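Local coordinates for protein blood group a-and b-cleaving endo-beta-galactosidase (Streptococcus pneumoniae, PDB 2YGM) that probably binds blood group A and B glycans, as the tandem carbohydrate-binding part of an endo-beta-galactosidase that cleaves them, at residues R264-V269 / L316-I321; W14-H19 / V70-I75. All coordinates share one frame; numbering follows the deposited sequence.

Contact 1: R264-V269 / L316-I321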
# COMPACT_ATOMS: atom_id res chain seq x y z
N ARG A 264 -16.22 12.42 -8.90
CA ARG A 264 -14.92 11.85 -9.25
C ARG A 264 -15.05 10.41 -9.74
O ARG A 264 -15.84 9.63 -9.22
CB ARG A 264 -14.02 11.89 -8.01
CG ARG A 264 -12.56 12.19 -8.23
CD ARG A 264 -11.90 12.46 -6.87
NE ARG A 264 -10.43 12.37 -6.89
CZ ARG A 264 -9.67 12.25 -5.80
NH1 ARG A 264 -10.22 12.22 -4.58
NH2 ARG A 264 -8.35 12.16 -5.91
N PHE A 265 -14.26 10.08 -10.75
CA PHE A 265 -14.07 8.69 -11.16
C PHE A 265 -12.60 8.35 -10.97
O PHE A 265 -11.74 9.08 -11.43
CB PHE A 265 -14.48 8.46 -12.61
CG PHE A 265 -14.06 7.13 -13.16
CD1 PHE A 265 -14.75 5.97 -12.82
CD2 PHE A 265 -12.96 7.03 -14.01
CE1 PHE A 265 -14.36 4.73 -13.33
CE2 PHE A 265 -12.56 5.79 -14.52
CZ PHE A 265 -13.26 4.64 -14.18
N ILE A 266 -12.33 7.24 -10.29
CA ILE A 266 -10.96 6.80 -10.05
C ILE A 266 -10.79 5.32 -10.36
O ILE A 266 -11.58 4.49 -9.91
CB ILE A 266 -10.48 7.08 -8.60
CG1 ILE A 266 -10.80 8.52 -8.17
CG2 ILE A 266 -8.97 6.81 -8.47
CD1 ILE A 266 -10.41 8.84 -6.73
N SER A 267 -9.76 5.01 -11.14
CA SER A 267 -9.41 3.64 -11.49
C SER A 267 -8.01 3.58 -12.09
O SER A 267 -7.56 4.54 -12.72
CB SER A 267 -10.39 3.07 -12.52
OG SER A 267 -10.17 1.69 -12.73
N TYR A 268 -7.32 2.47 -11.86
CA TYR A 268 -6.16 2.10 -12.66
C TYR A 268 -6.66 1.34 -13.89
O TYR A 268 -7.62 0.57 -13.81
CB TYR A 268 -5.17 1.24 -11.87
CG TYR A 268 -4.36 2.01 -10.84
CD1 TYR A 268 -4.85 2.20 -9.55
CD2 TYR A 268 -3.12 2.56 -11.16
CE1 TYR A 268 -4.13 2.90 -8.60
CE2 TYR A 268 -2.38 3.28 -10.21
CZ TYR A 268 -2.90 3.44 -8.93
OH TYR A 268 -2.20 4.14 -7.98
N VAL A 269 -6.00 1.59 -15.02
CA VAL A 269 -6.37 0.97 -16.29
C VAL A 269 -5.16 0.31 -16.94
O VAL A 269 -4.10 0.91 -17.06
CB VAL A 269 -7.01 2.01 -17.26
CG1 VAL A 269 -7.45 1.34 -18.56
CG2 VAL A 269 -8.21 2.68 -16.60
N LEU A 316 -3.01 5.66 -13.83
CA LEU A 316 -4.05 6.09 -12.92
C LEU A 316 -4.98 7.10 -13.60
O LEU A 316 -4.53 8.13 -14.11
CB LEU A 316 -3.43 6.67 -11.64
CG LEU A 316 -4.32 7.40 -10.62
CD1 LEU A 316 -5.42 6.49 -10.07
CD2 LEU A 316 -3.45 7.97 -9.51
N VAL A 317 -6.27 6.78 -13.59
CA VAL A 317 -7.30 7.70 -14.06
C VAL A 317 -8.00 8.29 -12.84
O VAL A 317 -8.57 7.57 -12.02
CB VAL A 317 -8.32 7.00 -14.98
CG1 VAL A 317 -9.33 8.00 -15.53
CG2 VAL A 317 -7.61 6.30 -16.13
N ASP A 318 -7.93 9.62 -12.74
CA ASP A 318 -8.52 10.36 -11.63
C ASP A 318 -9.08 11.65 -12.20
O ASP A 318 -8.40 12.67 -12.24
CB ASP A 318 -7.45 10.64 -10.56
CG ASP A 318 -8.03 11.29 -9.30
OD1 ASP A 318 -9.21 11.70 -9.28
OD2 ASP A 318 -7.27 11.41 -8.31
N VAL A 319 -10.33 11.59 -12.64
CA VAL A 319 -10.94 12.71 -13.35
C VAL A 319 -12.11 13.34 -12.59
O VAL A 319 -12.93 12.63 -11.99
CB VAL A 319 -11.32 12.33 -14.82
CG1 VAL A 319 -12.50 11.35 -14.86
CG2 VAL A 319 -11.59 13.57 -15.66
N GLU A 320 -12.16 14.66 -12.62
CA GLU A 320 -13.24 15.46 -12.05
C GLU A 320 -14.51 15.25 -12.86
O GLU A 320 -14.49 15.35 -14.08
CB GLU A 320 -12.83 16.94 -12.10
CG GLU A 320 -13.66 17.90 -11.25
CD GLU A 320 -13.03 19.29 -11.20
OE1 GLU A 320 -13.15 20.04 -12.20
OE2 GLU A 320 -12.41 19.63 -10.17
N ILE A 321 -15.61 14.93 -12.18
CA ILE A 321 -16.91 14.86 -12.83
C ILE A 321 -17.67 16.17 -12.64
O ILE A 321 -17.94 16.57 -11.50
CB ILE A 321 -17.79 13.69 -12.30
CG1 ILE A 321 -17.01 12.37 -12.24
CG2 ILE A 321 -19.08 13.55 -13.11
CD1 ILE A 321 -16.54 11.81 -13.57
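With chi1 of Arg264 at -143°, away from the staggered positions, and its chain extended from CG to NE, the guanidinium reaches across the strand pair to Asp318, whose CG stands anti to its own backbone N (chi1 -174°). Arginine suits the place because it can grip side-on: NE bonds to Asp318 OD1 at 2.8 Å and NH2 to Asp318 OD2 at 2.7 Å, each through a syn lone pair, with the two planes only 27° apart. Ile266 CD1 lies 3.5 Å above the centre of the guanidinium, covering one face and limiting how it can turn. On this same side Ile266 CG2 runs beside Leu316 CD1, and Leu316 CD1 sits over one face of the Tyr268 ring, 4.2 Å from its centroid, as a CH-pi contact.

The side with Phe265, Val317 and Val319 is largely apolar, and Ser267, the polar residue there, bonds through OG to Gly346 O. Phe265 turns its ring edge to Val317 CG1, CE2 coming within 4.0 Å, while Val317 CG2 touches Val269 CG2. Between the faces, Phe265 with Val319 and Ser267 with Val317 form the hydrogen-bonded pairs. Side chains alternating between two faces, one packing on strands 285-292 and 295-299 of the second sheet, are characteristic of antiparallel strands in a beta-sandwich, here consistent with an NPCBM domain.

Contact 2: W14-H19 / V70-I75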
# COMPACT_ATOMS: atom_id res chain seq x y z
N TRP A 14 15.89 5.59 6.08
CA TRP A 14 16.54 6.22 7.22
C TRP A 14 17.75 7.02 6.76
O TRP A 14 18.49 6.60 5.87
CB TRP A 14 16.94 5.18 8.28
CG TRP A 14 17.84 4.06 7.80
CD1 TRP A 14 19.12 4.17 7.34
CD2 TRP A 14 17.52 2.66 7.78
NE1 TRP A 14 19.61 2.93 7.01
CE2 TRP A 14 18.66 1.99 7.28
CE3 TRP A 14 16.39 1.91 8.14
CZ2 TRP A 14 18.70 0.60 7.12
CZ3 TRP A 14 16.43 0.53 7.98
CH2 TRP A 14 17.58 -0.11 7.47
N SER A 15 17.94 8.20 7.36
CA SER A 15 19.12 9.02 7.08
C SER A 15 20.36 8.44 7.77
O SER A 15 21.49 8.72 7.36
CB SER A 15 18.88 10.46 7.51
OG SER A 15 18.61 10.54 8.90
N SER A 16 20.13 7.64 8.81
CA SER A 16 21.19 6.93 9.53
C SER A 16 20.61 5.78 10.36
O SER A 16 19.44 5.83 10.77
CB SER A 16 21.97 7.88 10.44
OG SER A 16 21.09 8.58 11.31
N ALA A 17 21.43 4.77 10.62
CA ALA A 17 21.01 3.58 11.38
C ALA A 17 22.21 2.85 11.97
O ALA A 17 23.10 2.40 11.23
CB ALA A 17 20.19 2.64 10.51
N THR A 18 22.24 2.73 13.29
CA THR A 18 23.28 1.95 13.97
C THR A 18 22.66 0.80 14.75
O THR A 18 21.48 0.83 15.12
CB THR A 18 24.13 2.82 14.93
OG1 THR A 18 23.27 3.53 15.83
CG2 THR A 18 24.97 3.82 14.15
N HIS A 19 23.46 -0.24 14.99
CA HIS A 19 23.04 -1.39 15.77
C HIS A 19 24.19 -1.86 16.66
O HIS A 19 25.33 -1.41 16.50
CB HIS A 19 22.57 -2.53 14.86
CG HIS A 19 23.59 -2.99 13.87
ND1 HIS A 19 24.66 -3.79 14.22
CD2 HIS A 19 23.71 -2.75 12.54
CE1 HIS A 19 25.39 -4.03 13.15
NE2 HIS A 19 24.84 -3.42 12.12
N VAL A 70 20.68 3.75 17.26
CA VAL A 70 19.84 4.84 16.79
C VAL A 70 19.45 4.63 15.33
O VAL A 70 20.29 4.34 14.48
CB VAL A 70 20.51 6.23 16.99
CG1 VAL A 70 19.54 7.37 16.66
CG2 VAL A 70 21.03 6.40 18.41
N ILE A 71 18.15 4.76 15.05
CA ILE A 71 17.63 4.80 13.69
C ILE A 71 16.95 6.16 13.52
O ILE A 71 16.01 6.49 14.25
CB ILE A 71 16.63 3.65 13.39
CG1 ILE A 71 17.27 2.27 13.62
CG2 ILE A 71 16.11 3.73 11.97
CD1 ILE A 71 16.84 1.59 14.91
N SER A 72 17.43 6.95 12.56
CA SER A 72 16.93 8.31 12.37
C SER A 72 16.24 8.50 11.03
O SER A 72 16.71 8.01 10.00
CB SER A 72 18.06 9.33 12.52
OG SER A 72 18.56 9.33 13.84
N TYR A 73 15.12 9.22 11.05
CA TYR A 73 14.38 9.54 9.83
C TYR A 73 14.23 11.04 9.64
O TYR A 73 13.91 11.77 10.57
CB TYR A 73 13.00 8.89 9.86
CG TYR A 73 13.03 7.39 9.75
CD1 TYR A 73 13.01 6.76 8.51
CD2 TYR A 73 13.08 6.59 10.90
CE1 TYR A 73 13.03 5.37 8.40
CE2 TYR A 73 13.11 5.20 10.80
CZ TYR A 73 13.09 4.60 9.55
OH TYR A 73 13.12 3.23 9.44
N ASP A 74 14.50 11.49 8.42
CA ASP A 74 14.26 12.88 8.03
C ASP A 74 12.79 13.05 7.66
O ASP A 74 12.30 12.43 6.72
CB ASP A 74 15.16 13.27 6.86
CG ASP A 74 15.07 14.75 6.52
OD1 ASP A 74 13.95 15.27 6.35
OD2 ASP A 74 16.15 15.38 6.43
N ILE A 75 12.09 13.90 8.41
CA ILE A 75 10.66 14.13 8.21
C ILE A 75 10.30 15.61 8.00
O ILE A 75 9.15 16.01 8.21
CB ILE A 75 9.80 13.48 9.34
CG1 ILE A 75 10.25 13.93 10.73
CG2 ILE A 75 9.84 11.96 9.26
CD1 ILE A 75 9.26 14.82 11.42
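Trp14 lays its CB over one face of the Tyr73 ring, 4.2 Å from the centroid, in a CH-pi contact, while Tyr73 OH meets the indole at its edge, 3.8 Å from Trp14 CE3. Tyrosine suits the place because it offers a flat face to Trp14 CB and a hydroxyl long enough to meet the indole edge. The same Trp14 CB also touches Ile71 CG2, and Ala17 CB, a single methyl, lies over one face of the indole, 3.5 Å from its plane. With chi1 of 56°, Trp14 CG lies between the backbone N and the carbonyl carbon, which folds the ring back over Ala17.

Backbone bonds set this register. Ser72 N points almost straight at Ser16 O (2.9 Å, 176°), whereas Ser15 N reaches Ser72 O through a bent bond of 135°; the hydroxyl of Ser15 adds only a weak bond to that oxygen. At the other end Thr18 N binds Val70 O, and Thr18 OG1 accepts from Val70 N at 3.0 Å. Threonine is apt here, since its hydroxyl stands in for a backbone carbonyl and prolongs the pairing where the strand gives way to loop.

Further out, Ser72 OG bonds to Ser147 OG on strand 145-151, which also pairs with Ile71 and Tyr73 through its backbone. Lys30 makes a cation-pi contact with Trp14 and Val28 touches it, which adds support from outside the two segments.

Chemically, segment 14-19 is joined to 70-75 by three main-chain bonds, by the Thr18 hydroxyl and, weakly, by that of Ser15. These directional bonds set the register, while the apolar contacts of Trp14 and Ala17 with Ile71 and Tyr73 pack one face.

In the fold
From the N terminus, contact 2 forms first: 70-75 returns to 14-19 and closes a loop of 50 residues, joining the short outermost strand 16-17 to the five-stranded sheet of the first NPCBM domain. The chain then completes that domain and enters the second, where contact 1 closes a loop of 46 residues between 264-269 and 316-321, pairing strands 262-270 and 315-320 in the six-stranded sheet. The loops follow in series, neither nested nor crossing. Each lies within one NPCBM domain, and their centres, 37 Å apart, are on opposite sides of the chain's centre; the two represent different sheets of a repeated fold.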